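Local atomic coordinates of kcn28 (Kitasatospora, PDB entry 6J31), a protein that belongs to the GT-B fold clan, with two Rossmann-like domains and a C-terminal region related to the erythromycin biosynthesis protein CIII-like family. Residues R34-D40 with E53-S59; D102-V108 with I122-S128; E228-S234 with D258-Q264. All blocks are in the same frame, centred on the assembly; numbering follows the deposited sequence.

Contact 1 of 3, residues R34-D40 with E53-S59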
loop_
_atom_site.group_PDB
_atom_site.type_symbol
_atom_site.label_atom_id
_atom_site.label_comp_id
_atom_site.label_asym_id
_atom_site.label_seq_id
_atom_site.Cartn_x
_atom_site.Cartn_y
_atom_site.Cartn_z
ATOM N N ARG A 34 13.511 22.192 1.105
ATOM C CA ARG A 34 13.555 21.934 -0.328
ATOM C C ARG A 34 13.452 20.428 -0.529
ATOM O O ARG A 34 14.362 19.681 -0.153
ATOM C CB ARG A 34 14.829 22.480 -0.962
ATOM C CG ARG A 34 14.892 22.154 -2.441
ATOM C CD ARG A 34 16.282 22.297 -3.018
ATOM N NE ARG A 34 16.305 21.896 -4.420
ATOM C CZ ARG A 34 17.384 21.441 -5.040
ATOM N NH1 ARG A 34 18.535 21.356 -4.385
ATOM N NH2 ARG A 34 17.320 21.088 -6.314
ATOM N N VAL A 35 12.346 19.983 -1.114
ATOM C CA VAL A 35 12.074 18.568 -1.323
ATOM C C VAL A 35 12.079 18.294 -2.820
ATOM O O VAL A 35 11.341 18.933 -3.581
ATOM C CB VAL A 35 10.740 18.144 -0.689
ATOM C CG1 VAL A 35 10.541 16.642 -0.837
ATOM C CG2 VAL A 35 10.705 18.547 0.769
ATOM N N THR A 36 12.931 17.370 -3.246
ATOM C CA THR A 36 12.898 16.856 -4.606
ATOM C C THR A 36 12.318 15.450 -4.570
ATOM O O THR A 36 12.518 14.710 -3.602
ATOM C CB THR A 36 14.288 16.847 -5.255
ATOM O OG1 THR A 36 15.203 16.089 -4.455
ATOM C CG2 THR A 36 14.804 18.280 -5.398
ATOM N N TYR A 37 11.561 15.101 -5.606
ATOM C CA TYR A 37 10.851 13.829 -5.661
ATOM C C TYR A 37 11.167 13.167 -6.997
ATOM O O TYR A 37 10.704 13.625 -8.047
ATOM C CB TYR A 37 9.347 14.047 -5.475
ATOM C CG TYR A 37 8.539 12.805 -5.176
ATOM C CD1 TYR A 37 8.990 11.538 -5.536
ATOM C CD2 TYR A 37 7.322 12.899 -4.517
ATOM C CE1 TYR A 37 8.246 10.411 -5.259
ATOM C CE2 TYR A 37 6.574 11.776 -4.235
ATOM C CZ TYR A 37 7.040 10.537 -4.606
ATOM O OH TYR A 37 6.294 9.416 -4.321
ATOM N N ALA A 38 11.943 12.089 -6.950
ATOM C CA ALA A 38 12.321 11.347 -8.143
ATOM C C ALA A 38 11.302 10.246 -8.397
ATOM O O ALA A 38 11.065 9.399 -7.529
ATOM C CB ALA A 38 13.723 10.758 -7.996
ATOM N N ASN A 39 10.694 10.265 -9.580
ATOM C CA ASN A 39 9.744 9.232 -9.957
ATOM C C ASN A 39 9.544 9.284 -11.465
ATOM O O ASN A 39 9.978 10.222 -12.138
ATOM C CB ASN A 39 8.420 9.397 -9.209
ATOM C CG ASN A 39 7.741 8.072 -8.947
ATOM O OD1 ASN A 39 7.852 7.135 -9.741
ATOM N ND2 ASN A 39 7.061 7.972 -7.812
ATOM N N ASP A 40 8.873 8.261 -11.983
ATOM C CA ASP A 40 8.589 8.192 -13.408
ATOM C C ASP A 40 7.639 9.322 -13.807
ATOM O O ASP A 40 6.749 9.686 -13.036
ATOM C CB ASP A 40 7.984 6.832 -13.757
ATOM C CG ASP A 40 7.842 6.613 -15.257
ATOM O OD1 ASP A 40 6.935 7.225 -15.863
ATOM O OD2 ASP A 40 8.625 5.820 -15.830
ATOM N N GLU A 53 9.727 19.107 -5.900
ATOM C CA GLU A 53 10.337 19.275 -7.208
ATOM C C GLU A 53 10.426 17.910 -7.883
ATOM O O GLU A 53 11.107 17.010 -7.379
ATOM C CB GLU A 53 11.717 19.899 -7.022
ATOM C CG GLU A 53 12.284 20.695 -8.171
ATOM C CD GLU A 53 13.609 21.339 -7.783
ATOM O OE1 GLU A 53 13.684 21.944 -6.687
ATOM O OE2 GLU A 53 14.580 21.228 -8.564
ATOM N N LEU A 54 9.725 17.740 -9.003
ATOM C CA LEU A 54 9.760 16.466 -9.712
ATOM C C LEU A 54 11.112 16.253 -10.382
ATOM O O LEU A 54 11.584 17.096 -11.150
ATOM C CB LEU A 54 8.648 16.394 -10.754
ATOM C CG LEU A 54 8.795 15.229 -11.741
ATOM C CD1 LEU A 54 8.608 13.877 -11.065
ATOM C CD2 LEU A 54 7.828 15.384 -12.915
ATOM N N VAL A 55 11.724 15.111 -10.098
ATOM C CA VAL A 55 12.976 14.704 -10.724
ATOM C C VAL A 55 12.660 13.479 -11.573
ATOM O O VAL A 55 12.559 12.369 -11.037
ATOM C CB VAL A 55 14.059 14.421 -9.669
ATOM C CG1 VAL A 55 15.338 13.907 -10.315
ATOM C CG2 VAL A 55 14.329 15.669 -8.847
ATOM N N PRO A 56 12.464 13.626 -12.880
ATOM C CA PRO A 56 12.000 12.489 -13.683
ATOM C C PRO A 56 13.102 11.478 -13.950
ATOM O O PRO A 56 14.263 11.828 -14.160
ATOM C CB PRO A 56 11.532 13.148 -14.986
ATOM C CG PRO A 56 12.419 14.355 -15.111
ATOM C CD PRO A 56 12.618 14.851 -13.692
ATOM N N TYR A 57 12.724 10.205 -13.893
ATOM C CA TYR A 57 13.561 9.110 -14.351
ATOM C C TYR A 57 12.652 8.083 -15.004
ATOM O O TYR A 57 11.460 8.005 -14.701
ATOM C CB TYR A 57 14.387 8.483 -13.207
ATOM C CG TYR A 57 13.623 7.523 -12.317
ATOM C CD1 TYR A 57 13.457 6.188 -12.675
ATOM C CD2 TYR A 57 13.069 7.950 -11.115
ATOM C CE1 TYR A 57 12.756 5.310 -11.870
ATOM C CE2 TYR A 57 12.368 7.071 -10.299
ATOM C CZ TYR A 57 12.216 5.754 -10.684
ATOM O OH TYR A 57 11.523 4.864 -9.892
ATOM N N THR A 58 13.228 7.282 -15.895
ATOM C CA THR A 58 12.467 6.294 -16.647
ATOM C C THR A 58 12.422 4.988 -15.865
ATOM O O THR A 58 13.460 4.372 -15.604
ATOM C CB THR A 58 13.072 6.076 -18.032
ATOM O OG1 THR A 58 13.025 7.304 -18.766
ATOM C CG2 THR A 58 12.304 5.000 -18.795
ATOM N N SER A 59 11.217 4.582 -15.484
ATOM C CA SER A 59 11.015 3.340 -14.759
ATOM C C SER A 59 10.947 2.170 -15.726
ATOM O O SER A 59 10.412 2.290 -16.832
ATOM C CB SER A 59 9.727 3.404 -13.940
ATOM O OG SER A 59 9.421 2.147 -13.360
HETATM O O HOH W 1 8.656 4.238 -18.228
#

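Contact 2 of 3, residues D102-V108 with I122-S128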
loop_
_atom_site.group_PDB
_atom_site.type_symbol
_atom_site.label_atom_id
_atom_site.label_comp_id
_atom_site.label_asym_id
_atom_site.label_seq_id
_atom_site.Cartn_x
_atom_site.Cartn_y
_atom_site.Cartn_z
ATOM N N ASP A 102 20.532 16.290 1.622
ATOM C CA ASP A 102 20.925 16.017 3.001
ATOM C C ASP A 102 20.471 14.639 3.458
ATOM O O ASP A 102 21.099 14.041 4.338
ATOM C CB ASP A 102 20.376 17.100 3.925
ATOM C CG ASP A 102 20.999 18.449 3.658
ATOM O OD1 ASP A 102 22.245 18.517 3.636
ATOM O OD2 ASP A 102 20.253 19.433 3.465
ATOM N N VAL A 103 19.375 14.133 2.898
ATOM C CA VAL A 103 18.879 12.809 3.243
ATOM C C VAL A 103 18.103 12.269 2.051
ATOM O O VAL A 103 17.469 13.021 1.305
ATOM C CB VAL A 103 18.016 12.852 4.528
ATOM C CG1 VAL A 103 16.828 13.775 4.340
ATOM C CG2 VAL A 103 17.557 11.458 4.922
ATOM N N PHE A 104 18.169 10.954 1.871
ATOM C CA PHE A 104 17.403 10.245 0.855
ATOM C C PHE A 104 16.241 9.525 1.528
ATOM O O PHE A 104 16.454 8.685 2.407
ATOM C CB PHE A 104 18.275 9.229 0.115
ATOM C CG PHE A 104 18.954 9.775 -1.099
ATOM C CD1 PHE A 104 18.226 10.072 -2.240
ATOM C CD2 PHE A 104 20.326 9.972 -1.112
ATOM C CE1 PHE A 104 18.849 10.568 -3.368
ATOM C CE2 PHE A 104 20.957 10.466 -2.242
ATOM C CZ PHE A 104 20.215 10.765 -3.368
ATOM N N LEU A 105 15.021 9.858 1.120
ATOM C CA LEU A 105 13.831 9.098 1.481
ATOM C C LEU A 105 13.468 8.226 0.290
ATOM O O LEU A 105 13.464 8.707 -0.847
ATOM C CB LEU A 105 12.654 10.017 1.818
ATOM C CG LEU A 105 12.816 11.113 2.870
ATOM C CD1 LEU A 105 11.464 11.788 3.127
ATOM C CD2 LEU A 105 13.435 10.586 4.158
ATOM N N TYR A 106 13.177 6.951 0.534
ATOM C CA TYR A 106 12.888 6.066 -0.584
ATOM C C TYR A 106 11.818 5.042 -0.235
ATOM O O TYR A 106 11.846 4.430 0.834
ATOM C CB TYR A 106 14.165 5.354 -1.059
ATOM C CG TYR A 106 14.780 4.416 -0.044
ATOM C CD1 TYR A 106 15.576 4.895 0.990
ATOM C CD2 TYR A 106 14.580 3.043 -0.136
ATOM C CE1 TYR A 106 16.141 4.029 1.913
ATOM C CE2 TYR A 106 15.138 2.179 0.776
ATOM C CZ TYR A 106 15.913 2.673 1.799
ATOM O OH TYR A 106 16.461 1.796 2.699
ATOM N N ASP A 107 10.901 4.836 -1.173
ATOM C CA ASP A 107 9.940 3.753 -1.088
ATOM C C ASP A 107 10.670 2.408 -1.114
ATOM O O ASP A 107 11.832 2.319 -1.516
ATOM C CB ASP A 107 8.956 3.858 -2.253
ATOM C CG ASP A 107 8.026 2.678 -2.339
ATOM O OD1 ASP A 107 7.041 2.637 -1.575
ATOM O OD2 ASP A 107 8.316 1.766 -3.139
ATOM N N VAL A 108 9.968 1.353 -0.678
ATOM C CA VAL A 108 10.567 0.020 -0.586
ATOM C C VAL A 108 11.158 -0.410 -1.923
ATOM O O VAL A 108 12.221 -1.041 -1.973
ATOM C CB VAL A 108 9.524 -1.005 -0.097
ATOM C CG1 VAL A 108 10.164 -2.376 0.109
ATOM C CG2 VAL A 108 8.881 -0.542 1.175
ATOM N N ILE A 122 25.495 9.680 2.649
ATOM C CA ILE A 122 24.308 10.456 2.989
ATOM C C ILE A 122 23.359 9.515 3.723
ATOM O O ILE A 122 23.224 8.349 3.323
ATOM C CB ILE A 122 23.667 11.063 1.727
ATOM C CG1 ILE A 122 24.686 11.921 0.978
ATOM C CG2 ILE A 122 22.460 11.924 2.066
ATOM C CD1 ILE A 122 24.171 12.488 -0.322
ATOM N N PRO A 123 22.716 9.950 4.806
ATOM C CA PRO A 123 21.739 9.085 5.480
ATOM C C PRO A 123 20.510 8.852 4.610
ATOM O O PRO A 123 20.118 9.701 3.806
ATOM C CB PRO A 123 21.385 9.858 6.759
ATOM C CG PRO A 123 21.823 11.264 6.514
ATOM C CD PRO A 123 22.945 11.216 5.520
ATOM N N SER A 124 19.921 7.663 4.764
ATOM C CA SER A 124 18.734 7.250 4.032
ATOM C C SER A 124 17.680 6.701 4.990
ATOM O O SER A 124 18.003 6.128 6.035
ATOM C CB SER A 124 19.075 6.193 2.973
ATOM O OG SER A 124 19.447 4.964 3.574
ATOM N N ILE A 125 16.413 6.910 4.635
ATOM C CA ILE A 125 15.270 6.423 5.406
ATOM C C ILE A 125 14.296 5.750 4.452
ATOM O O ILE A 125 13.826 6.380 3.499
ATOM C CB ILE A 125 14.559 7.549 6.175
ATOM C CG1 ILE A 125 15.540 8.312 7.060
ATOM C CG2 ILE A 125 13.399 6.982 6.991
ATOM C CD1 ILE A 125 14.974 9.590 7.607
ATOM N N GLN A 126 13.969 4.492 4.721
ATOM C CA GLN A 126 12.968 3.801 3.924
ATOM C C GLN A 126 11.567 4.253 4.321
ATOM O O GLN A 126 11.280 4.467 5.504
ATOM C CB GLN A 126 13.093 2.291 4.103
ATOM C CG GLN A 126 12.097 1.482 3.293
ATOM C CD GLN A 126 11.901 0.089 3.860
ATOM O OE1 GLN A 126 11.352 -0.073 4.952
ATOM N NE2 GLN A 126 12.374 -0.919 3.139
ATOM N N ILE A 127 10.703 4.418 3.324
ATOM C CA ILE A 127 9.288 4.709 3.528
ATOM C C ILE A 127 8.517 3.487 3.045
ATOM O O ILE A 127 8.406 3.253 1.836
ATOM C CB ILE A 127 8.847 5.977 2.783
ATOM C CG1 ILE A 127 9.828 7.123 3.041
ATOM C CG2 ILE A 127 7.439 6.390 3.209
ATOM C CD1 ILE A 127 9.774 7.682 4.452
ATOM N N SER A 128 7.993 2.694 3.981
ATOM C CA SER A 128 7.318 1.447 3.633
ATOM C C SER A 128 5.814 1.654 3.607
ATOM O O SER A 128 5.232 2.015 4.642
ATOM C CB SER A 128 7.674 0.348 4.624
ATOM O OG SER A 128 6.921 -0.820 4.347
HETATM O O HOH W 2 18.091 2.824 4.801
HETATM O O HOH W 3 6.084 4.473 -0.027
#

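Contact 3 of 3, residues E228-S234 with D258-Q264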
loop_
_atom_site.group_PDB
_atom_site.type_symbol
_atom_site.label_atom_id
_atom_site.label_comp_id
_atom_site.label_asym_id
_atom_site.label_seq_id
_atom_site.Cartn_x
_atom_site.Cartn_y
_atom_site.Cartn_z
ATOM N N GLU A 228 -31.687 1.882 4.534
ATOM C CA GLU A 228 -31.279 1.844 5.936
ATOM C C GLU A 228 -29.796 1.532 6.092
ATOM O O GLU A 228 -29.132 2.086 6.976
ATOM C CB GLU A 228 -32.129 0.823 6.686
ATOM C CG GLU A 228 -33.566 0.780 6.197
ATOM C CD GLU A 228 -34.570 0.792 7.325
ATOM O OE1 GLU A 228 -34.429 -0.027 8.256
ATOM O OE2 GLU A 228 -35.497 1.628 7.281
ATOM N N LYS A 229 -29.253 0.656 5.251
ATOM C CA LYS A 229 -27.856 0.262 5.342
ATOM C C LYS A 229 -27.199 0.397 3.975
ATOM O O LYS A 229 -27.849 0.236 2.940
ATOM C CB LYS A 229 -27.713 -1.175 5.864
ATOM C CG LYS A 229 -28.274 -1.377 7.266
ATOM C CD LYS A 229 -27.182 -1.617 8.298
ATOM C CE LYS A 229 -27.752 -1.599 9.711
ATOM N NZ LYS A 229 -26.807 -2.170 10.711
ATOM N N VAL A 230 -25.906 0.722 3.981
ATOM C CA VAL A 230 -25.145 0.960 2.761
ATOM C C VAL A 230 -23.953 0.015 2.729
ATOM O O VAL A 230 -23.219 -0.103 3.716
ATOM C CB VAL A 230 -24.678 2.424 2.667
ATOM C CG1 VAL A 230 -23.665 2.594 1.547
ATOM C CG2 VAL A 230 -25.869 3.344 2.468
ATOM N N ALA A 231 -23.749 -0.633 1.588
ATOM C CA ALA A 231 -22.603 -1.496 1.355
ATOM C C ALA A 231 -21.793 -0.968 0.183
ATOM O O ALA A 231 -22.358 -0.547 -0.831
ATOM C CB ALA A 231 -23.041 -2.928 1.070
ATOM N N LEU A 232 -20.470 -1.001 0.317
ATOM C CA LEU A 232 -19.564 -0.640 -0.764
ATOM C C LEU A 232 -18.739 -1.860 -1.143
ATOM O O LEU A 232 -18.118 -2.485 -0.277
ATOM C CB LEU A 232 -18.642 0.518 -0.365
ATOM C CG LEU A 232 -17.494 0.782 -1.349
ATOM C CD1 LEU A 232 -18.024 1.231 -2.711
ATOM C CD2 LEU A 232 -16.501 1.789 -0.793
ATOM N N VAL A 233 -18.753 -2.209 -2.425
ATOM C CA VAL A 233 -17.937 -3.294 -2.959
ATOM C C VAL A 233 -16.898 -2.670 -3.878
ATOM O O VAL A 233 -17.237 -2.098 -4.920
ATOM C CB VAL A 233 -18.779 -4.336 -3.709
ATOM C CG1 VAL A 233 -17.876 -5.403 -4.327
ATOM C CG2 VAL A 233 -19.799 -4.964 -2.782
ATOM N N SER A 234 -15.628 -2.774 -3.492
ATOM C CA SER A 234 -14.549 -2.163 -4.265
ATOM C C SER A 234 -13.302 -3.023 -4.094
ATOM O O SER A 234 -12.642 -2.961 -3.054
ATOM C CB SER A 234 -14.299 -0.729 -3.820
ATOM O OG SER A 234 -13.460 -0.048 -4.738
ATOM N N ASP A 258 -33.691 -2.387 1.841
ATOM C CA ASP A 258 -33.309 -1.588 3.003
ATOM C C ASP A 258 -31.800 -1.392 2.959
ATOM O O ASP A 258 -31.254 -0.522 3.643
ATOM C CB ASP A 258 -33.735 -2.236 4.325
ATOM C CG ASP A 258 -35.217 -2.524 4.379
ATOM O OD1 ASP A 258 -35.984 -1.797 3.715
ATOM O OD2 ASP A 258 -35.613 -3.482 5.078
ATOM N N TRP A 259 -31.127 -2.193 2.139
ATOM C CA TRP A 259 -29.704 -2.060 1.878
ATOM C C TRP A 259 -29.530 -1.388 0.527
ATOM O O TRP A 259 -30.306 -1.637 -0.400
ATOM C CB TRP A 259 -28.999 -3.420 1.862
ATOM C CG TRP A 259 -28.559 -3.938 3.192
ATOM C CD1 TRP A 259 -29.325 -4.582 4.117
ATOM C CD2 TRP A 259 -27.236 -3.879 3.736
ATOM N NE1 TRP A 259 -28.564 -4.917 5.210
ATOM C CE2 TRP A 259 -27.278 -4.496 5.001
ATOM C CE3 TRP A 259 -26.022 -3.356 3.280
ATOM C CZ2 TRP A 259 -26.152 -4.607 5.814
ATOM C CZ3 TRP A 259 -24.908 -3.466 4.088
ATOM C CH2 TRP A 259 -24.980 -4.085 5.340
ATOM N N HIS A 260 -28.520 -0.532 0.415
ATOM C CA HIS A 260 -28.144 0.035 -0.870
ATOM C C HIS A 260 -26.709 -0.355 -1.176
ATOM O O HIS A 260 -25.811 -0.136 -0.354
ATOM C CB HIS A 260 -28.296 1.554 -0.911
ATOM C CG HIS A 260 -28.094 2.127 -2.278
ATOM N ND1 HIS A 260 -29.069 2.088 -3.252
ATOM C CD2 HIS A 260 -27.020 2.725 -2.847
ATOM C CE1 HIS A 260 -28.611 2.651 -4.355
ATOM N NE2 HIS A 260 -27.369 3.045 -4.136
ATOM N N LEU A 261 -26.500 -0.935 -2.352
ATOM C CA LEU A 261 -25.194 -1.408 -2.782
ATOM C C LEU A 261 -24.558 -0.393 -3.722
ATOM O O LEU A 261 -25.178 0.027 -4.703
ATOM C CB LEU A 261 -25.319 -2.766 -3.474
ATOM C CG LEU A 261 -24.180 -3.208 -4.394
ATOM C CD1 LEU A 261 -22.880 -3.340 -3.628
ATOM C CD2 LEU A 261 -24.537 -4.524 -5.058
ATOM N N VAL A 262 -23.326 0.001 -3.411
ATOM C CA VAL A 262 -22.495 0.808 -4.294
ATOM C C VAL A 262 -21.410 -0.119 -4.811
ATOM O O VAL A 262 -20.497 -0.497 -4.067
ATOM C CB VAL A 262 -21.888 2.024 -3.582
ATOM C CG1 VAL A 262 -20.915 2.744 -4.513
ATOM C CG2 VAL A 262 -22.974 2.964 -3.089
ATOM N N LEU A 263 -21.504 -0.490 -6.078
ATOM C CA LEU A 263 -20.642 -1.504 -6.669
ATOM C C LEU A 263 -19.640 -0.809 -7.582
ATOM O O LEU A 263 -20.007 -0.306 -8.649
ATOM C CB LEU A 263 -21.481 -2.531 -7.429
ATOM C CG LEU A 263 -20.762 -3.673 -8.146
ATOM C CD1 LEU A 263 -19.641 -4.228 -7.291
ATOM C CD2 LEU A 263 -21.752 -4.773 -8.506
ATOM N N GLN A 264 -18.373 -0.806 -7.176
ATOM C CA GLN A 264 -17.302 -0.218 -7.971
ATOM C C GLN A 264 -16.618 -1.360 -8.712
ATOM O O GLN A 264 -15.985 -2.221 -8.096
ATOM C CB GLN A 264 -16.326 0.559 -7.092
ATOM C CG GLN A 264 -15.452 1.526 -7.872
ATOM C CD GLN A 264 -13.983 1.400 -7.543
ATOM O OE1 GLN A 264 -13.328 2.390 -7.207
ATOM N NE2 GLN A 264 -13.451 0.188 -7.645
#

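Contact 1 of 3, residues R34-D40 with E53-S59
Strand 34-39 hydrogen-bonds in parallel to an edge strand of its sheet, 53-56, and the bonds alternate as that geometry demands. With helix 44-49 between, they form a beta-alpha-beta unit at the edge of the N-terminal Rossmann-like sheet. Val35 O accepts from Glu53 N (2.8 Å), Glu53 O from Tyr37 N (2.6 Å), Tyr37 O from Val55 N (2.7 Å) and Val55 O from Asn39 N (3.2 Å). Tyr57 N to Asn39 O (3.3 Å) carries the pattern past Pro56, whose missing amide hydrogen costs nothing at a position turned away from the neighbouring strand. The amides of Arg34, Thr36 and Ala38 face strand 6-10.

Arg34 NE makes a weak salt bridge to Glu53 OE1 (3.5 Å), while its NH2 pairs with Asp99. Asp40 OD2 accepts from Ser59 N (2.9 Å), and a water donates to Asp40 OD2 (2.9 Å) and Ser59 O (3.0 Å); OD1 receives Ser42 N.

Small Ala38 lets Val55 and Tyr57 pack close, its CB 4.0 Å from Val55 CB, beneath helix 74-96; Tyr57 OH bonds to Ser11 O. Past the last backbone bond the Asp40 carboxylate takes over as acceptor, so a side chain keeps the segments paired after the strands end.

Contact 2 of 3, residues D102-V108 with I122-S128
The two strands, 103-107 and 124-128, run parallel with their axes 4.5 Å apart at closest and 26° between their directions. Four backbone hydrogen bonds join them: Phe104 N to Pro123 O (3.0 Å), Ile125 N to Phe104 O (2.8 Å), Tyr106 N to Ile125 O (3.1 Å) and Ile127 N to Tyr106 O (2.7 Å). With helix 112-120 between them they form a beta-alpha-beta unit of the N-terminal Rossmann-like domain.

Phe104, Tyr106, Ser124 and Gln126 occupy one face, where the aromatic rings pack on helix 112-120. The Tyr106 ring lies over its neighbour's backbone in a CH-pi contact, Gln126 CA standing 3.9 Å from the ring centroid. A water bridges Tyr106 OH (2.9 Å) and Ser124 OG (2.8 Å), so small, polar Ser124 suits a place beside the phenol. Gln126 OE1 is bonded to Ser185 OG.

Across the sheet, branched aliphatics fill the space: Leu105 CD2 meets Ile125 CB at 3.8 Å, and both residues touch Ile390 of helix 382-391. Asp107 closes this face with polar chemistry; its OD2 accepts from Leu109 N and its OD1 from His17 ND1, and a water donates to OD1 (2.6 Å) and Ile127 O (3.2 Å). Val108 follows and touches the bound BG9. The Leu105, Ile125 and Ile127 face is thus apolar and the other mixed, while Asp107 bonds to pocket residues His17 and Leu109, consistent with a part in positioning them.

Contact 3 of 3, residues E228-S234 with D258-Q264
This is a buried parallel strand pairing inside the six-stranded sheet of the C-terminal domain, strand 229-234 lying between 259-264 and 298-301. Six backbone hydrogen bonds run its length, from Lys229 N to Asp258 O (2.8 Å) to Gln264 N to Val233 O (2.8 Å), with axes 4.6 Å apart at closest and inclined by 21°.

Helix 243-253 connects the strands in a beta-alpha-beta unit of a Rossmann-like domain, and its side chains Tyr246, Val250 and Phe253 cover the face bearing Ala231, Leu261 and Leu263. There Val233 CG2 meets Leu261 CD1 and Val233 CG1 meets Leu263 CD1, each at 3.6 Å. Ala231 is small enough for the Trp259 indole to come up beside it, Ala231 CB lying 3.6 Å from CZ3 at the ring edge. Lys229 CB sits over the six-membered ring of Trp259, 3.5 Å from its centroid, in a CH-pi contact that uses the lysine's aliphatic part. On the reverse face Leu232 CD1 packs on Val262 CG1 (3.7 Å), while the polar His260 bonds through NE2 to Glu282.

All three contacts close beta-alpha-beta units and follow one another along the chain without overlap. Contacts 1 and 2 belong to the same seven-stranded parallel sheet, their centres 14 Å apart and their nearest atoms about 6 Å apart; strand 6-10 lies between them, bonded to 34-39 on one side and 103-107 on the other. Contact 3 belongs to the other sheet, across the centre of the chain, 39 Å from contact 1 and 40 Å from contact 2, centre to centre. This is the two-domain layout of the GT-B fold. Contact 2 reaches BG9 through Val108, whereas Asn325 brings the C-terminal half to the same pocket, so the ligand sits between the domains.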